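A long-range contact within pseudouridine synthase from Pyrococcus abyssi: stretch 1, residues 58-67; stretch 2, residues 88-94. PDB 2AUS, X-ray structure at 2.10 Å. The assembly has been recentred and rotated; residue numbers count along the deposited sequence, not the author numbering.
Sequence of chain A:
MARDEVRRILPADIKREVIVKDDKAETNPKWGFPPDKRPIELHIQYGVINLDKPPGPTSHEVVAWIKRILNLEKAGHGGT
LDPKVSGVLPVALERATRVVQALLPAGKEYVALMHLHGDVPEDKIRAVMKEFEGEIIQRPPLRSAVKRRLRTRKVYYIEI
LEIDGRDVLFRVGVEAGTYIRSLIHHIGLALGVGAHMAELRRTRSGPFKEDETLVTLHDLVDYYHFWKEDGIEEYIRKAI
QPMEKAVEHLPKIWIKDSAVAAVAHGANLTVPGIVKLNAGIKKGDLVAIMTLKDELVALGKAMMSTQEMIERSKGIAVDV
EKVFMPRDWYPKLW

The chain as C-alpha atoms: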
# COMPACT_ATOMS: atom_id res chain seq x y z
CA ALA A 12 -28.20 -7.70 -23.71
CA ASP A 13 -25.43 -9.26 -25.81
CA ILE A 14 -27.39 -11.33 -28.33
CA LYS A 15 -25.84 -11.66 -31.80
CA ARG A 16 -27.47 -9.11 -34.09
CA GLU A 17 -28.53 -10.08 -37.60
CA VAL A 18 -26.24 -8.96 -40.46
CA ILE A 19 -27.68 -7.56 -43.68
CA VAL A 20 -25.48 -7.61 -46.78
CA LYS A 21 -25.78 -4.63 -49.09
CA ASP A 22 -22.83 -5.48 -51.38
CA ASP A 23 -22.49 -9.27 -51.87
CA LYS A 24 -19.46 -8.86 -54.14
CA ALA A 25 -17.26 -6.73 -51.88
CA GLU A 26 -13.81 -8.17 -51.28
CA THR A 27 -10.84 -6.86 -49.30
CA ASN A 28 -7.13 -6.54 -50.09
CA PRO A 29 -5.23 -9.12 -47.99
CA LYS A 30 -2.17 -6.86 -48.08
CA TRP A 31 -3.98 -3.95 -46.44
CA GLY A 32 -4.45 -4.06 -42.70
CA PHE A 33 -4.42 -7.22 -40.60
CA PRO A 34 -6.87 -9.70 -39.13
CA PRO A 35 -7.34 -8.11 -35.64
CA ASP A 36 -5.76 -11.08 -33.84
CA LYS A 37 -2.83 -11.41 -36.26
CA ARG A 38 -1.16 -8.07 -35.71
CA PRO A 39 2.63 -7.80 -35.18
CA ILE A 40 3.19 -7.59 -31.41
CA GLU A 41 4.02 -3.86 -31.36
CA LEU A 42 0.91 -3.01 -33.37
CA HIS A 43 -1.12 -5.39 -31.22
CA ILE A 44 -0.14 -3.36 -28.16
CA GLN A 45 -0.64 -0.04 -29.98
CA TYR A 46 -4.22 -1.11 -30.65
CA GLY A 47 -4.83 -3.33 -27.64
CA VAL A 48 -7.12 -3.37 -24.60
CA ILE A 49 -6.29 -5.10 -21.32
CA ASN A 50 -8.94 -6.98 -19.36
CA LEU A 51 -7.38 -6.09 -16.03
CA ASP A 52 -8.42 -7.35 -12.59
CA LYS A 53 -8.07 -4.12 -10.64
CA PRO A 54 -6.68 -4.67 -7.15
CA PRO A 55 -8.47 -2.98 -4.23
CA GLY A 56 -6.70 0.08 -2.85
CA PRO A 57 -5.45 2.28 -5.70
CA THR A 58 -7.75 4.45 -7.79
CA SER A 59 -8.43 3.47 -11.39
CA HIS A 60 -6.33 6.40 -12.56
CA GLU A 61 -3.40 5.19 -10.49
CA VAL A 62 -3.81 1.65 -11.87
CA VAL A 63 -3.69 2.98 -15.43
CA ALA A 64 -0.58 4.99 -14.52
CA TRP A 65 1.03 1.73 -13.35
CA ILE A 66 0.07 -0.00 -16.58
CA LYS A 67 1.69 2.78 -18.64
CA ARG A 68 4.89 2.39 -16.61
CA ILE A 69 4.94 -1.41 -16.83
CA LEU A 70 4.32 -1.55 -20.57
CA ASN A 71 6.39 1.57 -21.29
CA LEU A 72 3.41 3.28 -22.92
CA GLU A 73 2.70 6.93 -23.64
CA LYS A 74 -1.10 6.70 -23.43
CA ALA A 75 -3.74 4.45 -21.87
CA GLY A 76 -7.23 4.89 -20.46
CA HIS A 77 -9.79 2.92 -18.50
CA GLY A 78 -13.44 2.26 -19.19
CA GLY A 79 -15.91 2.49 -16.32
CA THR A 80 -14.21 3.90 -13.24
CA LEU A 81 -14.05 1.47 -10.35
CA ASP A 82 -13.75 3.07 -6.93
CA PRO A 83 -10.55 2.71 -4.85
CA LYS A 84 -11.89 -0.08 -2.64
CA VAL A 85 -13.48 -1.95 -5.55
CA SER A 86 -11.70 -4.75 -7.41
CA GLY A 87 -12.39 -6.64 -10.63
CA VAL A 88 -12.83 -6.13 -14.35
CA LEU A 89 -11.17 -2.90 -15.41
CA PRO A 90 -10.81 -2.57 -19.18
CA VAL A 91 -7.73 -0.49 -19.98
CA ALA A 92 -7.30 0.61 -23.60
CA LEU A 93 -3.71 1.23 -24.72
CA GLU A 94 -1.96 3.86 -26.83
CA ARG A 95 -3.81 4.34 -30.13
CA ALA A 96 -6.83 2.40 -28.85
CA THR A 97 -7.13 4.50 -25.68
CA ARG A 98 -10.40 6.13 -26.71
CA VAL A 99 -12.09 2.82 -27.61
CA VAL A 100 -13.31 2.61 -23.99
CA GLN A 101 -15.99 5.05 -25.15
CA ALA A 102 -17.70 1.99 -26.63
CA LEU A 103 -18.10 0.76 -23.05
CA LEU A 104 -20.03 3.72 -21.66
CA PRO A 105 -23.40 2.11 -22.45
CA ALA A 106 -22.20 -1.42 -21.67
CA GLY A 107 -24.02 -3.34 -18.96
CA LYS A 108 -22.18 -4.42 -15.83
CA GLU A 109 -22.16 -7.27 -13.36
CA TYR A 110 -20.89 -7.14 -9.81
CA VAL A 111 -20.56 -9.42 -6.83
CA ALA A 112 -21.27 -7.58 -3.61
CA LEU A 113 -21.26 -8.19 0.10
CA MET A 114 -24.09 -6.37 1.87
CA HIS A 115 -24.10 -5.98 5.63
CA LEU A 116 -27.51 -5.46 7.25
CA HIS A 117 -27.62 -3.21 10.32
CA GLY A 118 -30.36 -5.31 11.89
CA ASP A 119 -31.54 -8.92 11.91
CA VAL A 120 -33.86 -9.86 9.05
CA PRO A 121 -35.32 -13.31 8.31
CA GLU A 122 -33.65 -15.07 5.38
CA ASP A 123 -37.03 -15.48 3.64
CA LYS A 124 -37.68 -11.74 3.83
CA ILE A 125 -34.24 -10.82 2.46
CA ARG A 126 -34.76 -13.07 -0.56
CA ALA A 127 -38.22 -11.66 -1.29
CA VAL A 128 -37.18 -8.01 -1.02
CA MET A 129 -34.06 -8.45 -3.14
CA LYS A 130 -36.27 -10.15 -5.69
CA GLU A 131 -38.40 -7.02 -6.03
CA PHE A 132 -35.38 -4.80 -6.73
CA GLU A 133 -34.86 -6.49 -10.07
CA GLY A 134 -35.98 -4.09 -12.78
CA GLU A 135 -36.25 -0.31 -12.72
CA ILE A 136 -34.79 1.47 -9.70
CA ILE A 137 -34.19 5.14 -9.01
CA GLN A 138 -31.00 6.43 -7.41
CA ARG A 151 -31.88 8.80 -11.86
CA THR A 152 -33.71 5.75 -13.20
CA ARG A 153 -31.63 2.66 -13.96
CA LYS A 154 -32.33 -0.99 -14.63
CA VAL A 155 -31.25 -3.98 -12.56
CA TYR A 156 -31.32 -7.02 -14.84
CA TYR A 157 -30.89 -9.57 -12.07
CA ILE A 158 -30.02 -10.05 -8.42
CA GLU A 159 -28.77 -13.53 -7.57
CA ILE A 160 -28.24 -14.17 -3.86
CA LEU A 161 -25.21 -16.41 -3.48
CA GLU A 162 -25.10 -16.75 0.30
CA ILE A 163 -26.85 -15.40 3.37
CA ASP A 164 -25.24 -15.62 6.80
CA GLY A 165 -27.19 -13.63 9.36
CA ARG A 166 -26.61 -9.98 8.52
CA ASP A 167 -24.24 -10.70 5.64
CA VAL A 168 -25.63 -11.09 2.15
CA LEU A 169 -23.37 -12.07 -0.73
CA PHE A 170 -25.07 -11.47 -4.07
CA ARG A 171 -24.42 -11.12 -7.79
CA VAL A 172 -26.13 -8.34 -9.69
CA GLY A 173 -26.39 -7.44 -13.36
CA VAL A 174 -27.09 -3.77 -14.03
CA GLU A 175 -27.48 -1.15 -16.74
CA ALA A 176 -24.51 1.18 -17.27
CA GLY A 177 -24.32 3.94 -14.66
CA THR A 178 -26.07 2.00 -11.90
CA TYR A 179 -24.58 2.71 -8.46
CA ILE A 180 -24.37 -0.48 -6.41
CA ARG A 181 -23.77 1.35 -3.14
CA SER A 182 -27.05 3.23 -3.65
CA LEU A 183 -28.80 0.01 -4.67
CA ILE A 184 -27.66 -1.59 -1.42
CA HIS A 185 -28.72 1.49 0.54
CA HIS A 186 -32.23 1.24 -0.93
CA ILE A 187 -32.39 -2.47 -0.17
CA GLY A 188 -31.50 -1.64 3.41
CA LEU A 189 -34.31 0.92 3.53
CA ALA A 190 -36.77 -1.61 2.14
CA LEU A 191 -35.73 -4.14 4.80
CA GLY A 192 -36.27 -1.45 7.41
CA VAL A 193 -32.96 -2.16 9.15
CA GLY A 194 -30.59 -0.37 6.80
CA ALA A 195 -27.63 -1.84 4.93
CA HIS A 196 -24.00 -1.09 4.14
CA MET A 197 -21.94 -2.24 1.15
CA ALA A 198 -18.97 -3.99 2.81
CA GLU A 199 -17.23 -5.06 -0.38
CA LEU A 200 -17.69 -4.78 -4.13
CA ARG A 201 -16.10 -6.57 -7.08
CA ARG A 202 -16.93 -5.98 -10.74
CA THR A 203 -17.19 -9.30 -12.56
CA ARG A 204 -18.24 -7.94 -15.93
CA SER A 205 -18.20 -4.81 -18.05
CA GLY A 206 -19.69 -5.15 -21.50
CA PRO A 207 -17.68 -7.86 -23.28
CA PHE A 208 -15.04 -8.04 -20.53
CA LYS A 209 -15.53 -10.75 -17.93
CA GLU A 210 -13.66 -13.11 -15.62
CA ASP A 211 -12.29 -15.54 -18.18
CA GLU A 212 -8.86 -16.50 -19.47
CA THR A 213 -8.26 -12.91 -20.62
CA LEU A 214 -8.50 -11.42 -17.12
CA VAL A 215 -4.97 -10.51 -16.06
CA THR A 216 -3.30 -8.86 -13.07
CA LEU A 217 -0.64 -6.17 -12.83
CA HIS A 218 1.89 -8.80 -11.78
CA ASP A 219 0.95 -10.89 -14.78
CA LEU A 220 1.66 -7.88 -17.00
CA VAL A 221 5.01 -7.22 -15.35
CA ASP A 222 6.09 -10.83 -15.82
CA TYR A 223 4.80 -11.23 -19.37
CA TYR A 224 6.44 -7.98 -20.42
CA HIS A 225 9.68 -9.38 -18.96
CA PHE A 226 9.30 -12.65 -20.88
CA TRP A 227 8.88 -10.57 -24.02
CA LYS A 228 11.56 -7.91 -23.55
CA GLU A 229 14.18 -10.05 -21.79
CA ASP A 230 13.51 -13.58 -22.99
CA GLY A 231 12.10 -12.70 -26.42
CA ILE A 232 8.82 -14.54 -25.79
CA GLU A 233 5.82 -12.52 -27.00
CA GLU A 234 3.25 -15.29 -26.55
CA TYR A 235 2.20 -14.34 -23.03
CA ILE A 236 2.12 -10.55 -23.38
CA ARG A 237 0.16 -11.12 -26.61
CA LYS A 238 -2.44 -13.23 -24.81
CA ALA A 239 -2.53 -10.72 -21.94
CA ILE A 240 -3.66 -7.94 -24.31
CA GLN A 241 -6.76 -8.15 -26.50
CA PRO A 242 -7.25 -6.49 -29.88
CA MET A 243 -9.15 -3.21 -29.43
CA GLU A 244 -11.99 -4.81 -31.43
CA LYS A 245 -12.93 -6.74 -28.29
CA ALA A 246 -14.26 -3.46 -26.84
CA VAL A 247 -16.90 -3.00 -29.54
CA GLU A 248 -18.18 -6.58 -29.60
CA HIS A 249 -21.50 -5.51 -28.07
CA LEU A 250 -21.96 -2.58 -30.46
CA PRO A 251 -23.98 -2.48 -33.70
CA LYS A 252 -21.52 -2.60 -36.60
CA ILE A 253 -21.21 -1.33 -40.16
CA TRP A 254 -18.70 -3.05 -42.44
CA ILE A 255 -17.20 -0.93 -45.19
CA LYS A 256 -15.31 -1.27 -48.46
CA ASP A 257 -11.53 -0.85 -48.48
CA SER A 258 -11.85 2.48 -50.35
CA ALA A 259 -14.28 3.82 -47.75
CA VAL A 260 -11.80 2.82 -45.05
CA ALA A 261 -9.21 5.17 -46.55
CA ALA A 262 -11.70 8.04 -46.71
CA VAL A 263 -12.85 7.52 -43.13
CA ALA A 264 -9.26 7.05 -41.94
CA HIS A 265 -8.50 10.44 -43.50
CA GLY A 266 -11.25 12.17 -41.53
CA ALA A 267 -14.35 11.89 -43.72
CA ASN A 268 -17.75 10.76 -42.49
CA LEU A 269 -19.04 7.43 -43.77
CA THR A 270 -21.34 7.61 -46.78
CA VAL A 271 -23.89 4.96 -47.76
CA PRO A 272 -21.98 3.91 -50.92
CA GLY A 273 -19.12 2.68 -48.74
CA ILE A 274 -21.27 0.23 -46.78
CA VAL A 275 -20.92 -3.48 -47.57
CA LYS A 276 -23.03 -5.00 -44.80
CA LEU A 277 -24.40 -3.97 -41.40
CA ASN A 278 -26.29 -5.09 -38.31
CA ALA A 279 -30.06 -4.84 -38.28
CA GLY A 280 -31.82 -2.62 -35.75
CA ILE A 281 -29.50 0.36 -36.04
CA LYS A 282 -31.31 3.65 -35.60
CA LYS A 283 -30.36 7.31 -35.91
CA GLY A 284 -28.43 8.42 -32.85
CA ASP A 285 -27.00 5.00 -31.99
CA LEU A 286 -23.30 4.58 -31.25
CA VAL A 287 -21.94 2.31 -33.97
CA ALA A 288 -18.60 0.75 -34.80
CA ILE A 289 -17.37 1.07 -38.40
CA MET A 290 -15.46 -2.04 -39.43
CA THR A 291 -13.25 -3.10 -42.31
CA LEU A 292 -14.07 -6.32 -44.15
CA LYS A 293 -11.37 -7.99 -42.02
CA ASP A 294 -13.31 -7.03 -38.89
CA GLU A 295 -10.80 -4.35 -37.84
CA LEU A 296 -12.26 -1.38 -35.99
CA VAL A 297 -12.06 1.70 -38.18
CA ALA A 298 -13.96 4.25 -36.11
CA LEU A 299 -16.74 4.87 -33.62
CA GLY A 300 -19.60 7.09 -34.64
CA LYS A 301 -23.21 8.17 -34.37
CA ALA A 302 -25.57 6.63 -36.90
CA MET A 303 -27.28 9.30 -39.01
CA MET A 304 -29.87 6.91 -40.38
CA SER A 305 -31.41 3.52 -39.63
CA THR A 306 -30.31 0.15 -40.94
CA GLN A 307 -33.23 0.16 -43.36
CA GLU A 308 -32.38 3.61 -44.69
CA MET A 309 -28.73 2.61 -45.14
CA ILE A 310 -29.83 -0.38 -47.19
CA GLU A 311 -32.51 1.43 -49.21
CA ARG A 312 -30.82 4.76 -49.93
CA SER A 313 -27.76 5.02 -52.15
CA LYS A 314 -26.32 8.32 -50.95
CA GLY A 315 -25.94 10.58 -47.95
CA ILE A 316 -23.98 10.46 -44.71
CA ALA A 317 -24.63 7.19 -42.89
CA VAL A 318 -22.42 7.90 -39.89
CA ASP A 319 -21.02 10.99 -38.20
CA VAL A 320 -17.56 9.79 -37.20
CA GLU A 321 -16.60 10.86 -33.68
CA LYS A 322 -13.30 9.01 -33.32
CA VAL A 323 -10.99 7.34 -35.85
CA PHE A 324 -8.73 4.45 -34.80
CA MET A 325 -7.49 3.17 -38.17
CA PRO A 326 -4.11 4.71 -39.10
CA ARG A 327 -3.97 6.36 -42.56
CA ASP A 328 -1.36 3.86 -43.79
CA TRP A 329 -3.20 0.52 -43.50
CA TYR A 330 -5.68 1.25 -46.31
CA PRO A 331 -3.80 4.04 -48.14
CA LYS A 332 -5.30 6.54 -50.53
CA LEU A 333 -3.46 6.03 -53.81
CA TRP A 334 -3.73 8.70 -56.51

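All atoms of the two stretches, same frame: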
# COMPACT_ATOMS: atom_id res chain seq x y z
N THR A 58 -6.64 3.94 -7.01
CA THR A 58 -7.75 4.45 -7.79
C THR A 58 -7.55 3.87 -9.19
O THR A 58 -6.48 3.33 -9.50
CB THR A 58 -7.74 5.99 -7.88
OG1 THR A 58 -6.57 6.42 -8.57
CG2 THR A 58 -7.75 6.61 -6.48
N SER A 59 -8.56 3.98 -10.04
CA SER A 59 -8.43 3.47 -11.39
C SER A 59 -7.36 4.23 -12.15
O SER A 59 -6.59 3.65 -12.91
CB SER A 59 -9.77 3.56 -12.12
OG SER A 59 -10.66 2.59 -11.60
N HIS A 60 -7.32 5.54 -11.92
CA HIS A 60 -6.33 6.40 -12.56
C HIS A 60 -4.93 5.93 -12.22
O HIS A 60 -4.07 5.82 -13.09
CB HIS A 60 -6.50 7.85 -12.09
CG HIS A 60 -5.52 8.80 -12.70
ND1 HIS A 60 -5.67 9.32 -13.97
CD2 HIS A 60 -4.36 9.31 -12.22
CE1 HIS A 60 -4.65 10.10 -14.25
NE2 HIS A 60 -3.84 10.12 -13.21
N GLU A 61 -4.70 5.65 -10.94
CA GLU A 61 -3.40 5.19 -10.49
C GLU A 61 -3.04 3.85 -11.13
O GLU A 61 -1.88 3.62 -11.49
CB GLU A 61 -3.37 5.07 -8.97
CG GLU A 61 -3.68 6.38 -8.26
CD GLU A 61 -3.57 6.27 -6.75
OE1 GLU A 61 -4.25 5.41 -6.15
OE2 GLU A 61 -2.80 7.06 -6.17
N VAL A 62 -4.03 2.97 -11.26
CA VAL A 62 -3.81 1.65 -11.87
C VAL A 62 -3.39 1.82 -13.33
O VAL A 62 -2.49 1.13 -13.82
CB VAL A 62 -5.09 0.80 -11.79
CG1 VAL A 62 -4.94 -0.46 -12.63
CG2 VAL A 62 -5.38 0.45 -10.35
N VAL A 63 -4.04 2.74 -14.04
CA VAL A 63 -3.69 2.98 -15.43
C VAL A 63 -2.26 3.54 -15.49
O VAL A 63 -1.48 3.16 -16.38
CB VAL A 63 -4.67 3.98 -16.08
CG1 VAL A 63 -4.21 4.32 -17.49
CG2 VAL A 63 -6.06 3.38 -16.12
N ALA A 64 -1.92 4.42 -14.56
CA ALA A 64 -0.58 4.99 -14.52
C ALA A 64 0.44 3.85 -14.39
O ALA A 64 1.47 3.86 -15.05
CB ALA A 64 -0.44 5.96 -13.34
N TRP A 65 0.14 2.87 -13.54
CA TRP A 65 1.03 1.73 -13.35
C TRP A 65 1.17 0.93 -14.64
O TRP A 65 2.26 0.48 -15.00
CB TRP A 65 0.51 0.78 -12.26
CG TRP A 65 0.65 1.30 -10.86
CD1 TRP A 65 1.52 2.26 -10.43
CD2 TRP A 65 -0.05 0.83 -9.70
NE1 TRP A 65 1.40 2.42 -9.07
CE2 TRP A 65 0.45 1.55 -8.59
CE3 TRP A 65 -1.05 -0.13 -9.49
CZ2 TRP A 65 -0.01 1.34 -7.29
CZ3 TRP A 65 -1.51 -0.34 -8.18
CH2 TRP A 65 -0.99 0.39 -7.10
N ILE A 66 0.06 0.75 -15.33
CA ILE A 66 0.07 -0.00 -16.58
C ILE A 66 0.95 0.70 -17.63
O ILE A 66 1.70 0.04 -18.35
CB ILE A 66 -1.38 -0.20 -17.09
CG1 ILE A 66 -2.05 -1.30 -16.27
CG2 ILE A 66 -1.39 -0.53 -18.57
CD1 ILE A 66 -3.52 -1.47 -16.54
N LYS A 67 0.88 2.03 -17.68
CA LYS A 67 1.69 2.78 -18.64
C LYS A 67 3.18 2.60 -18.32
O LYS A 67 4.01 2.50 -19.23
CB LYS A 67 1.33 4.27 -18.61
CG LYS A 67 -0.13 4.54 -18.97
CD LYS A 67 -0.35 5.96 -19.48
CE LYS A 67 -0.05 7.00 -18.41
NZ LYS A 67 -0.21 8.39 -18.94
N VAL A 88 -12.92 -6.52 -12.96
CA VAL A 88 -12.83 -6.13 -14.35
C VAL A 88 -12.66 -4.65 -14.62
O VAL A 88 -13.58 -3.85 -14.40
CB VAL A 88 -14.05 -6.66 -15.12
CG1 VAL A 88 -13.96 -6.27 -16.60
CG2 VAL A 88 -14.12 -8.18 -14.98
N LEU A 89 -11.48 -4.29 -15.08
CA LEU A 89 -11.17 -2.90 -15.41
C LEU A 89 -10.55 -2.86 -16.79
O LEU A 89 -9.34 -3.07 -16.95
CB LEU A 89 -10.19 -2.30 -14.39
CG LEU A 89 -9.88 -0.83 -14.68
CD1 LEU A 89 -11.11 0.01 -14.39
CD2 LEU A 89 -8.71 -0.37 -13.84
N PRO A 90 -11.36 -2.62 -17.83
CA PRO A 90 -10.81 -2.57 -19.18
C PRO A 90 -9.90 -1.35 -19.33
O PRO A 90 -10.29 -0.23 -19.02
CB PRO A 90 -12.05 -2.46 -20.07
CG PRO A 90 -13.10 -3.15 -19.27
CD PRO A 90 -12.83 -2.62 -17.87
N VAL A 91 -8.68 -1.58 -19.79
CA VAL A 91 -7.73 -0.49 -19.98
C VAL A 91 -7.27 -0.51 -21.43
O VAL A 91 -6.57 -1.44 -21.86
CB VAL A 91 -6.51 -0.64 -19.04
CG1 VAL A 91 -5.57 0.55 -19.21
CG2 VAL A 91 -6.96 -0.72 -17.59
N ALA A 92 -7.68 0.50 -22.19
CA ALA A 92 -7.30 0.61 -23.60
C ALA A 92 -5.90 1.23 -23.67
O ALA A 92 -5.59 2.14 -22.89
CB ALA A 92 -8.32 1.45 -24.36
N LEU A 93 -5.08 0.75 -24.60
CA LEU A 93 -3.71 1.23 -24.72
C LEU A 93 -3.38 2.07 -25.96
O LEU A 93 -3.93 1.86 -27.05
CB LEU A 93 -2.75 0.04 -24.71
CG LEU A 93 -3.05 -1.10 -23.73
CD1 LEU A 93 -2.09 -2.24 -23.99
CD2 LEU A 93 -2.91 -0.60 -22.28
N GLU A 94 -2.46 3.00 -25.77
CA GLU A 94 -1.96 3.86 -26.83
C GLU A 94 -3.02 4.36 -27.81
O GLU A 94 -3.94 5.09 -27.44
CB GLU A 94 -0.86 3.11 -27.58
CG GLU A 94 0.24 2.56 -26.67
CD GLU A 94 1.29 3.61 -26.31
OE1 GLU A 94 0.92 4.77 -26.01
OE2 GLU A 94 2.50 3.28 -26.31

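The first part of a helix, residues 59-67, lies against a strand, residues 88-93, with their N-to-C directions 45° apart and their axes 10.1 Å apart at closest approach. No hydrogen bond joins the two stretches; the fit is one of side-chain shape, and it buries 258 Å² counting both sides.

The strand sets the spacing. Its alternation sends the CA-to-CB bonds of Leu-89 and Val-91 toward the helix, while the alternate residues, Pro-90 and Ala-92, make no contact with it. The helix answers with Ser-59, Val-62, Val-63 and Ile-66, the familiar three-and-four spacing that gathers residues of successive turns onto one side. His-60, Glu-61, Ala-64 and Trp-65 take no part.

Leu-89 is the first bump. With chi1 t and chi2 p, its branched end enters the space between Ser-59 and Val-62: CD1 of Leu-89 lies 3.8 Å from OG of Ser-59, and CD2 of Leu-89 lies near both, 4.2 Å from OG of Ser-59 and 4.0 Å from CG1 of Val-62. The buried hydroxyl of Ser-59 is satisfied by a hydrogen bond elsewhere in the structure, so it brings no unpaired polar group to this apolar neighbour.

Val-91 is the second bump, one turn further along, and both its methyls lie near Val-63 and Ile-66. The closest pairs are CG1 of Val-91 with CG2 of Val-63 at 4.2 Å, a looser touch, and CG2 of Val-91 with CD1 of Ile-66 at 3.7 Å. The backbones come nearer here as well: CA of Val-63 and CA of Val-91 are 7.0 Å apart, against 8.0 Å between CA of Ser-59 and CA of Leu-89. The shorter, beta-branched side chain thus sits where the gap is narrower, and the longer leucine where it is wider.

Ile-66 is the helix's main projection, losing 50 Å² to the strand. CD1 of Ile-66 packs on Val-91, while CG2 of Ile-66 lies 4.4 Å from CG1 of Val-91 and 4.0 Å from CD2 of Leu-93. Leu-93 leaves its backbone sideways, but its end comes nearer the helix, so one terminal methyl closes the row. Ile-66 therefore fills the hollow between Val-91 and Leu-93.

Thr-58 is the N-cap, its OG1 accepting from N of Glu-61 at 3.1 Å; N of Thr-58 also donates to OE1 of Glu-61 at 2.9 Å. Polar groups fix the start of the helix, while branched apolar side chains make most of the contact.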